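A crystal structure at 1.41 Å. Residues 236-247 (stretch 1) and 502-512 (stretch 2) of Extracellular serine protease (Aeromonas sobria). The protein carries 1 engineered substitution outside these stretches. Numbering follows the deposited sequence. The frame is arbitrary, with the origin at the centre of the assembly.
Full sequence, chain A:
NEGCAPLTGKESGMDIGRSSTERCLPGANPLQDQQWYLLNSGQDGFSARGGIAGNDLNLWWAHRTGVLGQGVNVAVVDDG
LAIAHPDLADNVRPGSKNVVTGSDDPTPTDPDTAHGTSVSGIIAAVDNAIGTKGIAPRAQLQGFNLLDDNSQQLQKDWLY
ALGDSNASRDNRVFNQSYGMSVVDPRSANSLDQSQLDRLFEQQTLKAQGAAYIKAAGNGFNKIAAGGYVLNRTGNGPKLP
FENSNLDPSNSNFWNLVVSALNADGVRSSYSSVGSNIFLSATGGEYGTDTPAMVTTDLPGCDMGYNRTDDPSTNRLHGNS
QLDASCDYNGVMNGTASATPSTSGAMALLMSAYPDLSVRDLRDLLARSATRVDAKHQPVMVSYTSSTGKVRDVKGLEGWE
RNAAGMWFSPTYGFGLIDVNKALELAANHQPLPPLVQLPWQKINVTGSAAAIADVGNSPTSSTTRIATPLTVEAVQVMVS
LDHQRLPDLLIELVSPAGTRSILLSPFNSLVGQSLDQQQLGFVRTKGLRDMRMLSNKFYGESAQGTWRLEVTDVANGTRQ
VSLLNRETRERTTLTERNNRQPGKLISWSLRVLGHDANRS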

ATOM      1  N   GLY A 236      21.958 -12.249   6.882  1.00 20.25           N
ATOM      2  CA  GLY A 236      22.039 -10.808   6.699  1.00 18.76           C
ATOM      3  C   GLY A 236      21.291 -10.049   7.777  1.00 17.29           C
ATOM      4  O   GLY A 236      20.527 -10.626   8.550  1.00 16.77           O
ATOM      5  N   PRO A 237      21.493  -8.725   7.825  1.00 16.33           N
ATOM      6  CA  PRO A 237      20.792  -7.876   8.782  1.00 16.06           C
ATOM      7  C   PRO A 237      19.284  -7.944   8.582  1.00 15.08           C
ATOM      8  O   PRO A 237      18.812  -8.180   7.463  1.00 15.14           O
ATOM      9  CB  PRO A 237      21.312  -6.477   8.457  1.00 16.20           C
ATOM     10  CG  PRO A 237      22.594  -6.693   7.756  1.00 17.39           C
ATOM     11  CD  PRO A 237      22.445  -7.963   7.001  1.00 16.54           C
ATOM     12  N   LYS A 238      18.542  -7.728   9.662  1.00 14.67           N
ATOM     13  CA  LYS A 238      17.086  -7.869   9.644  1.00 14.54           C
ATOM     14  C   LYS A 238      16.398  -6.622   9.068  1.00 13.63           C
ATOM     15  O   LYS A 238      15.613  -5.940   9.731  1.00 13.87           O
ATOM     16  CB  LYS A 238      16.565  -8.219  11.038  1.00 14.71           C
ATOM     17  CG  LYS A 238      17.071  -9.570  11.541  1.00 17.48           C
ATOM     18  CD  LYS A 238      16.680  -9.812  12.991  1.00 20.19           C
ATOM     19  CE  LYS A 238      17.179 -11.168  13.490  1.00 23.49           C
ATOM     20  NZ  LYS A 238      16.418 -12.302  12.911  1.00 26.76           N
ATOM     21  N   LEU A 239      16.716  -6.344   7.810  1.00 12.85           N
ATOM     22  CA  LEU A 239      16.086  -5.283   7.030  1.00 12.45           C
ATOM     23  C   LEU A 239      14.987  -5.886   6.172  1.00 12.13           C
ATOM     24  O   LEU A 239      15.101  -7.030   5.741  1.00 12.70           O
ATOM     25  CB  LEU A 239      17.132  -4.633   6.128  1.00 12.43           C
ATOM     26  CG  LEU A 239      18.233  -3.867   6.872  1.00 13.52           C
ATOM     27  CD1 LEU A 239      19.316  -3.409   5.926  1.00 13.83           C
ATOM     28  CD2 LEU A 239      17.655  -2.676   7.612  1.00 13.75           C
ATOM     29  N   PRO A 240      13.921  -5.118   5.898  1.00 11.47           N
ATOM     30  CA  PRO A 240      12.853  -5.682   5.077  1.00 11.38           C
ATOM     31  C   PRO A 240      13.343  -6.036   3.679  1.00 11.56           C
ATOM     32  O   PRO A 240      14.144  -5.307   3.084  1.00 12.40           O
ATOM     33  CB  PRO A 240      11.839  -4.530   5.003  1.00 11.09           C
ATOM     34  CG  PRO A 240      12.675  -3.297   5.191  1.00 11.71           C
ATOM     35  CD  PRO A 240      13.667  -3.706   6.240  1.00 12.16           C
ATOM     36  N   PHE A 241      12.861  -7.150   3.147  1.00 11.07           N
ATOM     37  CA  PHE A 241      13.139  -7.465   1.760  1.00 11.34           C
ATOM     38  C   PHE A 241      12.360  -6.468   0.888  1.00 11.28           C
ATOM     39  O   PHE A 241      12.911  -5.851  -0.025  1.00 11.91           O
ATOM     40  CB  PHE A 241      12.768  -8.927   1.484  1.00 11.50           C
ATOM     41  CG  PHE A 241      13.331  -9.493   0.196  1.00 11.18           C
ATOM     42  CD1 PHE A 241      14.613  -9.165  -0.251  1.00 11.55           C
ATOM     43  CD2 PHE A 241      12.580 -10.397  -0.551  1.00 11.50           C
ATOM     44  CE1 PHE A 241      15.123  -9.728  -1.429  1.00 11.30           C
ATOM     45  CE2 PHE A 241      13.083 -10.958  -1.727  1.00 12.86           C
ATOM     46  CZ  PHE A 241      14.361 -10.627  -2.160  1.00 11.60           C
ATOM     47  N   GLU A 242      11.077  -6.302   1.187  1.00 11.47           N
ATOM     48  CA  GLU A 242      10.266  -5.278   0.545  1.00 11.66           C
ATOM     49  C   GLU A 242      10.157  -4.033   1.412  1.00 11.76           C
ATOM     50  O   GLU A 242       9.438  -4.011   2.407  1.00 12.46           O
ATOM     51  CB  GLU A 242       8.884  -5.838   0.247  1.00 11.72           C
ATOM     52  CG  GLU A 242       7.969  -4.902  -0.493  1.00 12.53           C
ATOM     53  CD  GLU A 242       6.757  -5.620  -0.975  1.00 13.33           C
ATOM     54  OE1 GLU A 242       6.803  -6.132  -2.114  1.00 14.85           O
ATOM     55  OE2 GLU A 242       5.777  -5.706  -0.206  1.00 14.66           O
ATOM     56  N   ASN A 243      10.907  -3.006   1.039  1.00 11.02           N
ATOM     57  CA  ASN A 243      10.661  -1.686   1.560  1.00 10.76           C
ATOM     58  C   ASN A 243       9.388  -1.179   0.895  1.00 10.51           C
ATOM     59  O   ASN A 243       9.191  -1.385  -0.304  1.00 10.94           O
ATOM     60  CB  ASN A 243      11.849  -0.788   1.246  1.00 11.00           C
ATOM     61  CG  ASN A 243      11.726   0.574   1.863  1.00  9.89           C
ATOM     62  OD1 ASN A 243      10.897   1.380   1.442  1.00 11.74           O
ATOM     63  ND2 ASN A 243      12.565   0.858   2.850  1.00 10.59           N
ATOM     64  N   SER A 244       8.507  -0.553   1.675  1.00 10.14           N
ATOM     65  CA  SER A 244       7.219  -0.074   1.169  1.00 10.12           C
ATOM     66  C   SER A 244       7.267   1.074   0.147  1.00  9.97           C
ATOM     67  O   SER A 244       6.236   1.421  -0.444  1.00 10.59           O
ATOM     68  CB  SER A 244       6.304   0.272   2.345  1.00 10.22           C
ATOM     69  OG  SER A 244       6.910   1.194   3.226  1.00 10.23           O
ATOM     70  N   ASN A 245       8.448   1.660  -0.051  1.00  9.99           N
ATOM     71  CA  ASN A 245       8.651   2.634  -1.130  1.00 10.27           C
ATOM     72  C   ASN A 245       8.927   1.989  -2.497  1.00 10.53           C
ATOM     73  O   ASN A 245       9.005   2.692  -3.503  1.00 11.11           O
ATOM     74  CB  ASN A 245       9.779   3.623  -0.784  1.00 10.36           C
ATOM     75  CG  ASN A 245       9.275   4.913  -0.141  1.00 10.02           C
ATOM     76  OD1 ASN A 245       8.227   5.429  -0.501  1.00 10.66           O
ATOM     77  ND2 ASN A 245      10.061   5.466   0.779  1.00 12.09           N
ATOM     78  N   LEU A 246       9.084   0.663  -2.556  1.00 10.14           N
ATOM     79  CA  LEU A 246       9.376   0.034  -3.852  1.00 10.99           C
ATOM     80  C   LEU A 246       8.203   0.060  -4.830  1.00 11.30           C
ATOM     81  O   LEU A 246       8.403   0.249  -6.028  1.00 12.48           O
ATOM     82  CB  LEU A 246       9.903  -1.390  -3.699  1.00 11.15           C
ATOM     83  CG  LEU A 246      11.254  -1.560  -3.014  1.00 11.92           C
ATOM     84  CD1 LEU A 246      11.587  -3.044  -2.880  1.00 14.32           C
ATOM     85  CD2 LEU A 246      12.356  -0.806  -3.755  1.00 15.42           C
ATOM     86  N   ASP A 247       6.987  -0.123  -4.330  1.00 11.76           N
ATOM     87  CA  ASP A 247       5.806  -0.072  -5.189  1.00 11.76           C
ATOM     88  C   ASP A 247       5.511   1.401  -5.466  1.00 11.75           C
ATOM     89  O   ASP A 247       5.224   2.148  -4.529  1.00 11.57           O
ATOM     90  CB  ASP A 247       4.625  -0.763  -4.493  1.00 12.24           C
ATOM     91  CG  ASP A 247       3.306  -0.614  -5.250  1.00 13.57           C
ATOM     92  OD1 ASP A 247       3.219   0.161  -6.235  1.00 14.35           O
ATOM     93  OD2 ASP A 247       2.342  -1.294  -4.834  1.00 15.34           O
ATOM     94  N   ILE A 502      15.420   7.436   6.283  1.00 10.36           N
ATOM     95  CA  ILE A 502      15.879   6.460   5.307  1.00 10.31           C
ATOM     96  C   ILE A 502      14.741   6.176   4.323  1.00 10.13           C
ATOM     97  O   ILE A 502      13.710   5.609   4.686  1.00 10.13           O
ATOM     98  CB  ILE A 502      16.403   5.182   5.992  1.00 10.83           C
ATOM     99  CG1 ILE A 502      17.672   5.519   6.785  1.00 11.69           C
ATOM    100  CG2 ILE A 502      16.639   4.071   4.968  1.00 11.39           C
ATOM    101  CD1 ILE A 502      18.112   4.452   7.777  1.00 13.31           C
ATOM    102  N   LEU A 503      14.932   6.613   3.083  1.00 10.03           N
ATOM    103  CA  LEU A 503      13.919   6.467   2.026  1.00 10.05           C
ATOM    104  C   LEU A 503      13.945   5.075   1.426  1.00 10.29           C
ATOM    105  O   LEU A 503      12.903   4.506   1.099  1.00 10.92           O
ATOM    106  CB  LEU A 503      14.146   7.479   0.905  1.00 10.27           C
ATOM    107  CG  LEU A 503      14.174   8.949   1.302  1.00 10.97           C
ATOM    108  CD1 LEU A 503      14.418   9.789   0.069  1.00 12.16           C
ATOM    109  CD2 LEU A 503      12.878   9.352   1.989  1.00 14.88           C
ATOM    110  N   LEU A 504      15.139   4.522   1.290  1.00 10.15           N
ATOM    111  CA  LEU A 504      15.293   3.159   0.821  1.00 10.37           C
ATOM    112  C   LEU A 504      16.381   2.473   1.628  1.00 10.34           C
ATOM    113  O   LEU A 504      17.541   2.880   1.619  1.00 10.81           O
ATOM    114  CB  LEU A 504      15.593   3.112  -0.683  1.00 10.70           C
ATOM    115  CG  LEU A 504      15.652   1.719  -1.331  1.00 11.73           C
ATOM    116  CD1 LEU A 504      14.330   0.946  -1.146  1.00 14.78           C
ATOM    117  CD2 LEU A 504      16.037   1.829  -2.806  1.00 13.79           C
ATOM    118  N   SER A 505      15.964   1.455   2.362  1.00 10.76           N
ATOM    119  CA  SER A 505      16.860   0.623   3.127  1.00 10.40           C
ATOM    120  C   SER A 505      17.532  -0.380   2.187  1.00 10.64           C
ATOM    121  O   SER A 505      16.933  -0.809   1.201  1.00 10.87           O
ATOM    122  CB  SER A 505      16.072  -0.076   4.235  1.00 10.51           C
ATOM    123  OG  SER A 505      14.914  -0.727   3.725  1.00 10.83           O
ATOM    124  N   PRO A 506      18.788  -0.752   2.477  1.00 10.92           N
ATOM    125  CA  PRO A 506      19.506  -1.663   1.586  1.00 11.29           C
ATOM    126  C   PRO A 506      19.057  -3.120   1.737  1.00 11.27           C
ATOM    127  O   PRO A 506      18.322  -3.464   2.676  1.00 11.25           O
ATOM    128  CB  PRO A 506      20.971  -1.488   2.013  1.00 11.76           C
ATOM    129  CG  PRO A 506      20.890  -1.086   3.451  1.00 11.08           C
ATOM    130  CD  PRO A 506      19.639  -0.257   3.579  1.00 11.13           C
ATOM    131  N   PHE A 507      19.491  -3.963   0.805  1.00 11.46           N
ATOM    132  CA  PHE A 507      19.226  -5.414   0.840  1.00 11.40           C
ATOM    133  C   PHE A 507      17.746  -5.691   0.628  1.00 11.14           C
ATOM    134  O   PHE A 507      17.188  -6.690   1.083  1.00 11.25           O
ATOM    135  CB  PHE A 507      19.777  -6.086   2.114  1.00 11.68           C
ATOM    136  CG  PHE A 507      21.184  -5.664   2.455  1.00 12.39           C
ATOM    137  CD1 PHE A 507      22.129  -5.429   1.450  1.00 13.50           C
ATOM    138  CD2 PHE A 507      21.566  -5.497   3.779  1.00 14.02           C
ATOM    139  CE1 PHE A 507      23.424  -5.021   1.773  1.00 14.22           C
ATOM    140  CE2 PHE A 507      22.859  -5.090   4.106  1.00 15.00           C
ATOM    141  CZ  PHE A 507      23.788  -4.859   3.103  1.00 14.26           C
ATOM    142  N   ASN A 508      17.126  -4.770  -0.094  1.00 11.08           N
ATOM    143  CA  ASN A 508      15.753  -4.912  -0.538  1.00 10.57           C
ATOM    144  C   ASN A 508      15.639  -5.860  -1.729  1.00 10.90           C
ATOM    145  O   ASN A 508      16.622  -6.508  -2.120  1.00 11.22           O
ATOM    146  CB  ASN A 508      15.212  -3.537  -0.894  1.00 10.93           C
ATOM    147  CG  ASN A 508      16.082  -2.846  -1.907  1.00 10.74           C
ATOM    148  OD1 ASN A 508      16.159  -3.269  -3.061  1.00 11.53           O
ATOM    149  ND2 ASN A 508      16.774  -1.789  -1.471  1.00 11.42           N
ATOM    150  N   SER A 509      14.433  -5.965  -2.273  1.00 11.14           N
ATOM    151  CA  SER A 509      14.122  -6.952  -3.299  1.00 11.47           C
ATOM    152  C   SER A 509      14.448  -6.539  -4.734  1.00 11.32           C
ATOM    153  O   SER A 509      14.058  -7.237  -5.669  1.00 11.91           O
ATOM    154  CB  SER A 509      12.654  -7.381  -3.189  1.00 11.32           C
ATOM    155  OG  SER A 509      11.791  -6.339  -3.613  1.00 12.71           O
ATOM    156  N   LEU A 510      15.160  -5.425  -4.917  1.00 11.24           N
ATOM    157  CA  LEU A 510      15.565  -5.006  -6.267  1.00 11.66           C
ATOM    158  C   LEU A 510      16.718  -5.842  -6.817  1.00 12.28           C
ATOM    159  O   LEU A 510      17.752  -5.313  -7.228  1.00 12.90           O
ATOM    160  CB  LEU A 510      15.898  -3.508  -6.315  1.00 11.41           C
ATOM    161  CG  LEU A 510      14.745  -2.562  -5.988  1.00 11.62           C
ATOM    162  CD1 LEU A 510      15.232  -1.125  -5.985  1.00 12.82           C
ATOM    163  CD2 LEU A 510      13.599  -2.751  -6.979  1.00 11.99           C
ATOM    164  N   VAL A 511      16.496  -7.150  -6.862  1.00 12.74           N
ATOM    165  CA  VAL A 511      17.516  -8.119  -7.282  1.00 13.21           C
ATOM    166  C   VAL A 511      17.425  -8.471  -8.777  1.00 13.90           C
ATOM    167  O   VAL A 511      18.090  -9.403  -9.246  1.00 14.87           O
ATOM    168  CB  VAL A 511      17.428  -9.407  -6.423  1.00 13.18           C
ATOM    169  CG1 VAL A 511      17.688  -9.100  -4.945  1.00 13.57           C
ATOM    170  CG2 VAL A 511      16.064 -10.102  -6.614  1.00 14.12           C
ATOM    171  N   GLY A 512      16.611  -7.715  -9.514  1.00 14.48           N
ATOM    172  CA  GLY A 512      16.337  -7.987 -10.919  1.00 14.89           C
ATOM    173  C   GLY A 512      17.536  -7.945 -11.841  1.00 14.81           C
ATOM    174  O   GLY A 512      17.523  -8.589 -12.893  1.00 14.83           O
TER
HETATM  175  O   HOH W   1      16.840  -7.740   3.654  1.00 14.38           O
HETATM  176  O   HOH W   2      15.597  -3.131   3.026  1.00 16.68           O
HETATM  177  O   HOH W   3      12.088   3.620   3.685  1.00 11.55           O

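Two stretches whose touching residues are at least 258 apart in sequence bury 724 Å² between them. Leu-246 anchors one apolar cluster. Its CA-to-CB bond points toward stretch 2, and in the m,t rotamer its CD2 lies 3.7 Å from Leu-504 CD1 and 3.7 Å from Leu-510 CD1, while its own CD1 comes within 3.4 Å of Ser-509 OG. Leu-504 and Leu-510 both leave the backbone sideways, yet their ends come nearer, so a side chain long enough to turn back toward stretch 1 suits each place.

Phe-241 uses its flat ring differently. Ser-509 CB sits 3.7 Å from the centroid of the Phe-241 ring, almost on its normal, a CH-pi contact that a small side chain can make closely; Val-511 CG1 lies at the ring's edge. Backbones are also tight here, with Phe-241 O 2.7 Å from Ser-509 N. Farther along, Leu-239 CD1 packs 3.7 Å from both Pro-506 CG and Phe-507 CD2, and Pro-237 CG extends this patch, 4.0 Å from Phe-507 CE2. Leu-239, Phe-241 and Leu-246 are buried, while Pro-237, at the end of its patch, is partly exposed.

Polar groups are paired rather than excluded. Asn-243 ND2 donates to Ser-505 OG at 3.0 Å, while Asn-243 OD1 accepts from Asn-245 N at 2.9 Å, bracing the type I turn from Asn-243 to Leu-246. That turn presents Asn-245, whose ND2 donates to Leu-503 O at 3.0 Å. In stretch 2, Asn-508 plays a similar bracing part: its ND2 donates to Ser-505 O at 2.9 Å and its OD1 accepts from Leu-510 N at 3.0 Å.

Waters add further bridges across the contact. Water 1 donates to Leu-239 O and Phe-507 O, and the water oxygen lies 2.8 Å from each; water 2 accepts from Ser-505 OG at 2.6 Å and donates to Pro-240 O, also at 2.6 Å. Water 3 links Asn-243 ND2 to Ile-502 O.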